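Local coordinates for ESAT-6/WXG100 secretion system protein (Streptococcus gallolyticus, PDB 7JQE), which is a membrane-protein subunit of the bacterial type VIIb secretion system, which exports proteins including toxins, with this extracellular fragment pairing as an elongated two-chain assembly, at the interface of chains A and B. Coordinates in Å, arbitrary orientation; residue numbers count along the deposited sequence, not the author numbering. Chains: chain A/B, ESAT-6/WXG100 secretion system protein.

Contact 1: the interface of chains A and B. Residues chain A 183, 453-455; chain B 183, 453-455.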
# COMPACT_ATOMS: atom_id res chain seq x y z
N SER A 183 26.76 9.73 8.21
CA SER A 183 25.41 10.24 7.99
C SER A 183 24.76 9.63 6.76
O SER A 183 23.54 9.45 6.73
CB SER A 183 25.44 11.76 7.89
OG SER A 183 25.69 12.34 9.16
N GLY A 453 15.26 8.18 4.29
CA GLY A 453 16.28 8.91 5.04
C GLY A 453 17.69 8.62 4.58
O GLY A 453 18.61 8.59 5.40
N ASN A 454 17.87 8.42 3.28
CA ASN A 454 19.14 7.95 2.71
C ASN A 454 19.66 8.98 1.72
O ASN A 454 19.11 9.12 0.62
CB ASN A 454 18.96 6.59 2.04
CG ASN A 454 20.24 6.09 1.39
OD1 ASN A 454 21.31 6.67 1.56
ND2 ASN A 454 20.13 4.99 0.64
N LEU A 455 20.71 9.70 2.10
CA LEU A 455 21.50 10.47 1.14
C LEU A 455 22.58 9.54 0.59
O LEU A 455 23.38 8.99 1.36
CB LEU A 455 22.12 11.70 1.79
CG LEU A 455 23.05 12.49 0.85
CD1 LEU A 455 22.26 13.03 -0.34
CD2 LEU A 455 23.78 13.62 1.58
N SER B 183 22.42 19.36 -0.57
CA SER B 183 22.20 17.92 -0.60
C SER B 183 21.10 17.50 0.37
O SER B 183 20.38 16.53 0.10
CB SER B 183 23.50 17.19 -0.29
OG SER B 183 24.40 17.29 -1.38
N GLY B 453 14.97 9.70 0.40
CA GLY B 453 16.23 10.32 0.01
C GLY B 453 16.52 11.61 0.74
O GLY B 453 17.10 12.53 0.15
N ASN B 454 16.13 11.70 2.01
CA ASN B 454 16.18 12.94 2.78
C ASN B 454 17.07 12.75 3.99
O ASN B 454 16.70 12.07 4.95
CB ASN B 454 14.77 13.36 3.20
CG ASN B 454 14.77 14.62 4.05
OD1 ASN B 454 15.80 15.28 4.21
ND2 ASN B 454 13.61 14.97 4.60
N LEU B 455 18.26 13.35 3.96
CA LEU B 455 19.06 13.53 5.16
C LEU B 455 18.64 14.84 5.81
O LEU B 455 18.70 15.90 5.18
CB LEU B 455 20.56 13.54 4.85
CG LEU B 455 21.45 13.83 6.06
CD1 LEU B 455 21.28 12.73 7.11
CD2 LEU B 455 22.92 14.01 5.68
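A:Gly453 and B:Asn454 meet through backbone atoms: the glycine lies in the left-handed helical region (phi 55°, psi 35°), and its CA comes 3.2 Å from the main-chain carbonyl O of B:Asn454. The two-fold repeats this approach with A:Asn454 O and B:Gly453 CA, so each carbonyl presses on the other chain's glycine, where there is no side chain to hold it off. This is close van der Waals packing, and the chains make no polar link here.

Among the side chains, leucine does most of the touching. A:Leu455 and B:Leu455 face each other across the axis through their beta carbons, with CB to CB at 3.9 Å. CG is anti to the backbone N (chi1 176°), which carries the branched tip along the partner chain and past the central pair to its serine. There the two methyls divide their targets: A:Leu455 CD2 lies 4.0 Å from B:Ser183 CB, while A:Leu455 CD1 lies 4.0 Å from the main-chain O of B:Ser183. The serine thus offers its methylene and its backbone to the leucine. Each leucine hides 47 Å², at least twice that of any other residue here.

In the fold, residues 453-455 lie in the loop after helix 448-451, while A:Ser183 and B:Ser183 belong to the loop between helices 169-179 and 191-200, at a narrow stretch of the elongated two-chain assembly, which may be the biological one.

Contact 2: the interface of chains A and B. Residues chain A 105-106, 109, 112, 493-494; chain B 105-106, 109, 112, 493-494.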
# COMPACT_ATOMS: atom_id res chain seq x y z
N TYR A 105 74.53 40.76 17.02
CA TYR A 105 73.51 41.19 16.07
C TYR A 105 73.35 40.18 14.95
O TYR A 105 72.23 39.78 14.61
CB TYR A 105 73.87 42.57 15.52
CG TYR A 105 72.79 43.23 14.68
CD1 TYR A 105 71.97 44.21 15.23
CD2 TYR A 105 72.61 42.88 13.35
CE1 TYR A 105 70.99 44.82 14.47
CE2 TYR A 105 71.63 43.49 12.59
CZ TYR A 105 70.82 44.45 13.15
OH TYR A 105 69.84 45.05 12.39
N ARG A 106 74.46 39.75 14.35
CA ARG A 106 74.39 38.80 13.25
C ARG A 106 73.91 37.43 13.73
O ARG A 106 73.17 36.74 13.02
CB ARG A 106 75.74 38.68 12.56
CG ARG A 106 75.76 37.71 11.39
CD ARG A 106 77.08 37.76 10.64
NE ARG A 106 78.22 37.52 11.51
CZ ARG A 106 78.60 36.32 11.93
NH1 ARG A 106 79.66 36.19 12.72
NH2 ARG A 106 77.91 35.24 11.58
N VAL A 109 70.18 37.56 14.03
CA VAL A 109 69.59 37.50 12.69
C VAL A 109 69.61 36.07 12.16
O VAL A 109 68.62 35.59 11.59
CB VAL A 109 70.33 38.46 11.74
CG1 VAL A 109 70.01 38.14 10.30
CG2 VAL A 109 69.97 39.91 12.06
N ALA A 112 67.04 34.07 13.95
CA ALA A 112 65.73 34.33 13.37
C ALA A 112 65.56 33.59 12.05
O ALA A 112 64.47 33.10 11.74
CB ALA A 112 65.53 35.84 13.18
N LEU A 493 67.60 37.66 3.71
CA LEU A 493 67.89 37.88 5.12
C LEU A 493 69.37 37.60 5.39
O LEU A 493 69.76 36.43 5.49
CB LEU A 493 67.00 36.99 6.00
CG LEU A 493 67.07 37.21 7.52
CD1 LEU A 493 66.43 38.53 7.90
CD2 LEU A 493 66.40 36.06 8.26
N PRO A 494 70.22 38.64 5.48
CA PRO A 494 71.67 38.50 5.64
C PRO A 494 72.10 38.36 7.10
O PRO A 494 73.27 38.05 7.34
CB PRO A 494 72.21 39.80 5.04
CG PRO A 494 71.16 40.79 5.36
CD PRO A 494 69.83 40.05 5.30
N TYR B 105 72.90 46.45 5.89
CA TYR B 105 72.59 45.23 6.63
C TYR B 105 71.39 45.44 7.55
O TYR B 105 70.46 44.62 7.57
CB TYR B 105 73.82 44.79 7.43
CG TYR B 105 73.70 43.43 8.08
CD1 TYR B 105 74.29 42.31 7.50
CD2 TYR B 105 73.02 43.26 9.28
CE1 TYR B 105 74.20 41.07 8.09
CE2 TYR B 105 72.92 42.02 9.88
CZ TYR B 105 73.51 40.93 9.28
OH TYR B 105 73.41 39.69 9.87
N ARG B 106 71.39 46.53 8.31
CA ARG B 106 70.29 46.78 9.23
C ARG B 106 69.00 47.11 8.48
O ARG B 106 67.91 46.72 8.91
CB ARG B 106 70.65 47.91 10.19
CG ARG B 106 69.55 48.25 11.19
CD ARG B 106 70.03 49.26 12.22
NE ARG B 106 70.54 50.48 11.61
CZ ARG B 106 69.77 51.45 11.13
NH1 ARG B 106 70.32 52.53 10.59
NH2 ARG B 106 68.45 51.34 11.17
N VAL B 109 67.48 43.87 7.36
CA VAL B 109 66.86 43.22 8.52
C VAL B 109 65.52 43.86 8.84
O VAL B 109 64.53 43.17 9.10
CB VAL B 109 67.81 43.26 9.73
CG1 VAL B 109 67.05 42.94 11.01
CG2 VAL B 109 68.96 42.28 9.53
N ALA B 112 63.03 42.87 6.26
CA ALA B 112 62.53 41.54 6.56
C ALA B 112 61.51 41.58 7.70
O ALA B 112 60.52 40.84 7.68
CB ALA B 112 63.69 40.60 6.91
N LEU B 493 64.06 40.22 16.75
CA LEU B 493 64.70 40.55 15.48
C LEU B 493 65.19 42.00 15.53
O LEU B 493 64.38 42.92 15.36
CB LEU B 493 63.73 40.34 14.32
CG LEU B 493 64.29 40.49 12.90
CD1 LEU B 493 65.22 39.35 12.56
CD2 LEU B 493 63.16 40.58 11.88
N PRO B 494 66.49 42.23 15.77
CA PRO B 494 67.07 43.57 15.92
C PRO B 494 67.47 44.21 14.59
O PRO B 494 67.80 45.39 14.59
CB PRO B 494 68.30 43.32 16.79
CG PRO B 494 68.74 41.97 16.38
CD PRO B 494 67.49 41.18 16.04
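A:Tyr105 and B:Tyr105 meet rim to rim at the two-fold, their planes inclined by about 58°, each ring having the other's CE2 in its plane, with CE2 to CE2 at 3.3 Å. The side chains slide past each other in opposite directions, and each phenol continues to the end of the partner's modelled chain. There A:Tyr105 OH lies 3.0 Å from the main-chain O of B:Pro494, a hydrogen bond with the phenol as donor. The carbonyl carbon, B:Pro494 C, is only 3.3 Å from A:Tyr105 OH, so the hydroxyl approaches the C=O from its side, a geometry that suggests a modest bond. B:Pro494 CG lies over the rim of one face, 4.0 Å above the plane of the A:Tyr105 ring.

Around the phenol, the aliphatic stem of the partner's arginine supplies packing, with B:Arg106 CG 3.4 Å from A:Tyr105 OH. Next along the helix, A:Val109 and B:Val109 touch tip to tip, CG2 to CG2 at 3.6 Å. Further on, B:Leu493 CD1 rests 3.6 Å from A:Ala112 CB.

The positioning comes from torsions: A:Tyr105 CG is anti to the backbone N (chi1 -171°), casting the ring away from its helix and across the axis. The site joins the early turns of helix 102-135 to the segment just after helix 462-491, at one end of the rod.

Contact 3: the interface of chains A and B. Residues chain A 428, 430-431, 446-448; chain B 189, 191-192, 452.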
# COMPACT_ATOMS: atom_id res chain seq x y z
N GLY A 428 9.15 -2.19 -4.03
CA GLY A 428 9.19 -2.09 -5.48
C GLY A 428 9.91 -0.83 -5.96
O GLY A 428 9.85 0.23 -5.33
N PRO A 430 10.01 2.44 -7.94
CA PRO A 430 8.85 3.33 -8.02
C PRO A 430 8.00 3.02 -9.24
O PRO A 430 8.49 3.00 -10.37
CB PRO A 430 9.49 4.72 -8.11
CG PRO A 430 10.83 4.56 -7.46
CD PRO A 430 11.28 3.18 -7.82
N GLY A 431 6.72 2.76 -9.01
CA GLY A 431 5.79 2.50 -10.09
C GLY A 431 5.80 1.10 -10.64
O GLY A 431 5.27 0.86 -11.73
N ASN A 446 16.20 2.12 -5.84
CA ASN A 446 15.24 3.20 -5.71
C ASN A 446 14.04 2.86 -4.84
O ASN A 446 13.15 3.70 -4.67
CB ASN A 446 14.76 3.64 -7.10
CG ASN A 446 15.91 4.02 -8.01
OD1 ASN A 446 16.41 5.15 -7.95
ND2 ASN A 446 16.36 3.09 -8.84
N SER A 447 14.00 1.66 -4.27
CA SER A 447 12.88 1.27 -3.42
C SER A 447 12.80 2.17 -2.20
O SER A 447 13.81 2.71 -1.73
CB SER A 447 13.03 -0.18 -2.98
OG SER A 447 14.01 -0.29 -1.96
N VAL A 448 11.59 2.33 -1.67
CA VAL A 448 11.43 3.08 -0.43
C VAL A 448 12.24 2.43 0.69
O VAL A 448 12.81 3.13 1.54
CB VAL A 448 9.94 3.20 -0.06
CG1 VAL A 448 9.79 3.78 1.35
CG2 VAL A 448 9.21 4.06 -1.09
N PRO B 189 9.90 10.31 -5.92
CA PRO B 189 9.67 10.10 -7.36
C PRO B 189 8.18 10.22 -7.68
O PRO B 189 7.32 9.76 -6.93
CB PRO B 189 10.20 8.69 -7.61
CG PRO B 189 11.10 8.40 -6.47
CD PRO B 189 10.52 9.13 -5.29
N GLU B 191 6.50 8.69 -9.84
CA GLU B 191 5.86 7.46 -10.31
C GLU B 191 4.85 6.92 -9.30
O GLU B 191 3.89 6.25 -9.69
CB GLU B 191 6.91 6.40 -10.62
CG GLU B 191 7.55 6.54 -11.99
CD GLU B 191 8.77 7.45 -11.96
OE1 GLU B 191 9.06 8.04 -10.89
OE2 GLU B 191 9.44 7.57 -13.01
N TYR B 192 5.06 7.19 -8.01
CA TYR B 192 4.08 6.74 -7.02
C TYR B 192 2.73 7.39 -7.26
O TYR B 192 1.70 6.71 -7.36
CB TYR B 192 4.58 7.03 -5.61
CG TYR B 192 5.79 6.21 -5.22
CD1 TYR B 192 5.65 4.90 -4.79
CD2 TYR B 192 7.07 6.75 -5.28
CE1 TYR B 192 6.76 4.15 -4.44
CE2 TYR B 192 8.17 6.01 -4.93
CZ TYR B 192 8.01 4.71 -4.51
OH TYR B 192 9.11 3.96 -4.16
N TYR B 452 11.93 10.24 1.92
CA TYR B 452 12.57 9.59 0.77
C TYR B 452 13.82 10.36 0.35
O TYR B 452 13.74 11.53 -0.03
CB TYR B 452 11.58 9.50 -0.38
CG TYR B 452 12.02 8.63 -1.54
CD1 TYR B 452 12.97 9.08 -2.45
CD2 TYR B 452 11.47 7.36 -1.73
CE1 TYR B 452 13.36 8.29 -3.52
CE2 TYR B 452 11.86 6.56 -2.80
CZ TYR B 452 12.80 7.03 -3.69
OH TYR B 452 13.19 6.24 -4.74
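B:Tyr452 has CG anti to its backbone N (chi1 -169°) and B:Tyr192 has CG beside its own (chi1 -67°), which together bring two phenols from different segments against A:Asn446, A:Val448 and A:Pro430. This is a loop-to-loop and helix-end contact in the extracellular region of EsaA, the type VIIb secretion subunit.

The polar link is made by B:Tyr452, whose OH donates to the main-chain O of A:Asn446 at 2.5 Å, a short bond. The C=O...donor angle of 131° and a modest tilt from the carbonyl plane show an approach well away from end-on. The side-chain amide of the asparagine takes no part in it.

B:Tyr192 works through carbon, clasped at its hydroxyl end from opposite faces. A:Pro430 lies over one face, toward the rim, CB to B:Tyr192 CE2 at 3.7 Å; over the other, A:Val448 CG2 packs 3.7 Å from B:Tyr192 CZ. The same methyl meets B:Tyr452 at the rim, near its plane, with A:Val448 CG2 4.0 Å from B:Tyr452 CE2.

B:Pro189 both supports the B:Tyr452 ring, CD 3.4 Å above one face, and touches A:Pro430 itself, CG to CG at 4.0 Å. Beside it, B:Glu191 CB, in the first turn of helix 191-200, lies 3.8 Å from the main-chain O of A:Pro430.

Contact 4: the interface of chains A and B. Residues chain A 116, 482, 485-486, 489; chain B 116, 119, 486.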
# COMPACT_ATOMS: atom_id res chain seq x y z
N LEU A 116 62.57 30.82 11.32
CA LEU A 116 61.65 30.89 10.19
C LEU A 116 61.71 29.62 9.35
O LEU A 116 60.70 29.18 8.80
CB LEU A 116 61.95 32.12 9.34
CG LEU A 116 61.69 33.47 10.01
CD1 LEU A 116 61.91 34.62 9.03
CD2 LEU A 116 60.28 33.51 10.60
N GLU A 482 51.57 32.07 1.20
CA GLU A 482 52.27 32.41 2.43
C GLU A 482 53.62 31.70 2.51
O GLU A 482 54.61 32.29 2.96
CB GLU A 482 51.40 32.07 3.64
CG GLU A 482 50.18 32.97 3.78
CD GLU A 482 48.97 32.26 4.35
OE1 GLU A 482 49.09 31.07 4.72
OE2 GLU A 482 47.89 32.88 4.43
N GLU A 485 56.06 33.67 0.43
CA GLU A 485 56.53 34.88 1.09
C GLU A 485 57.48 34.55 2.23
O GLU A 485 58.48 35.26 2.44
CB GLU A 485 55.35 35.70 1.58
CG GLU A 485 54.69 36.53 0.49
CD GLU A 485 53.44 37.25 0.96
OE1 GLU A 485 53.03 37.03 2.12
OE2 GLU A 485 52.87 38.03 0.17
N LEU A 486 57.21 33.48 2.98
CA LEU A 486 58.11 33.11 4.07
C LEU A 486 59.47 32.69 3.53
O LEU A 486 60.51 33.08 4.08
CB LEU A 486 57.49 31.99 4.91
CG LEU A 486 58.30 31.54 6.13
CD1 LEU A 486 58.69 32.72 7.00
CD2 LEU A 486 57.51 30.52 6.94
N THR A 489 61.46 35.94 2.39
CA THR A 489 62.10 36.69 3.46
C THR A 489 63.24 35.90 4.09
O THR A 489 64.28 36.48 4.44
CB THR A 489 61.07 37.09 4.53
OG1 THR A 489 60.12 36.03 4.70
CG2 THR A 489 60.34 38.35 4.11
N LEU B 116 57.60 40.26 7.35
CA LEU B 116 56.98 39.29 8.24
C LEU B 116 55.73 39.85 8.90
O LEU B 116 54.76 39.12 9.14
CB LEU B 116 57.99 38.83 9.30
CG LEU B 116 59.18 38.03 8.77
CD1 LEU B 116 60.05 37.53 9.92
CD2 LEU B 116 58.71 36.88 7.90
N LEU B 119 53.09 39.31 6.38
CA LEU B 119 52.75 37.90 6.35
C LEU B 119 51.88 37.51 7.53
O LEU B 119 50.95 36.71 7.40
CB LEU B 119 54.02 37.05 6.32
CG LEU B 119 53.85 35.53 6.36
CD1 LEU B 119 53.00 35.06 5.18
CD2 LEU B 119 55.19 34.83 6.36
N LEU B 486 55.56 33.23 14.54
CA LEU B 486 55.90 34.33 13.65
C LEU B 486 56.04 35.64 14.42
O LEU B 486 56.97 36.41 14.18
CB LEU B 486 54.84 34.46 12.55
CG LEU B 486 55.10 35.54 11.49
CD1 LEU B 486 56.49 35.41 10.90
CD2 LEU B 486 54.05 35.47 10.39
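A:Leu116 and B:Leu116 supply the central apolar contact, reaching toward each other tip to tip with CD1 to CD1 at 3.6 Å. Three residues further along helix 102-135, B:Leu119 lays its branched end on helix 462-491 of chain A and hides 67 Å². With CG anti to the backbone N (chi1 177°), its two methyls rest on successive turns. B:Leu119 CD2 touches A:Leu486 CB at 3.9 Å, whereas B:Leu119 CD1 lies 3.7 Å from A:Glu482 CB, on the methylene stem of that acid.

Polar atoms meet carbon across the interface. The carboxylate OE1 of A:Glu485 lies 3.6 Å from B:Leu119 CD1, its extended side chain running antiparallel to the leucine. A:Thr489 OG1 likewise lies 3.6 Å from B:Leu116 CD2.

The hydrogen bonds here run within a chain, described for chain A. A:Thr489 OG1 stands between the backbone N and carbonyl carbon (chi1 37°), where its one proton can be shared or alternate between A:Glu485 O at 2.9 Å and A:Leu486 O at 3.0 Å. The second is approached from above the carbonyl plane. Satisfied within its own helix, the hydroxyl can lie against leucine.

The site packs helix 102-135 of one chain on helices 102-135 and 462-491 of the other, which probably helps keep the paired subunits aligned.

The contacts fall into two pairs along the elongated assembly. Contact 2 and contact 4 have C-alpha centres about 14 Å apart and share helix 102-135, with contact 4 using helix 462-491 and contact 2 the segment directly after it. Contact 1 and contact 3 have centres about 15 Å apart and are continuous in sequence, B:Tyr452 of contact 3 preceding B:Gly453 of contact 1. The C-alpha centres of contacts 1 and 4 are about 44 Å apart, those of contacts 2 and 3 about 71 Å. Such wide spacing along the two-fold interface would resist splaying of the chains, consistent with a genuine dimer, although the crystal alone does not prove it.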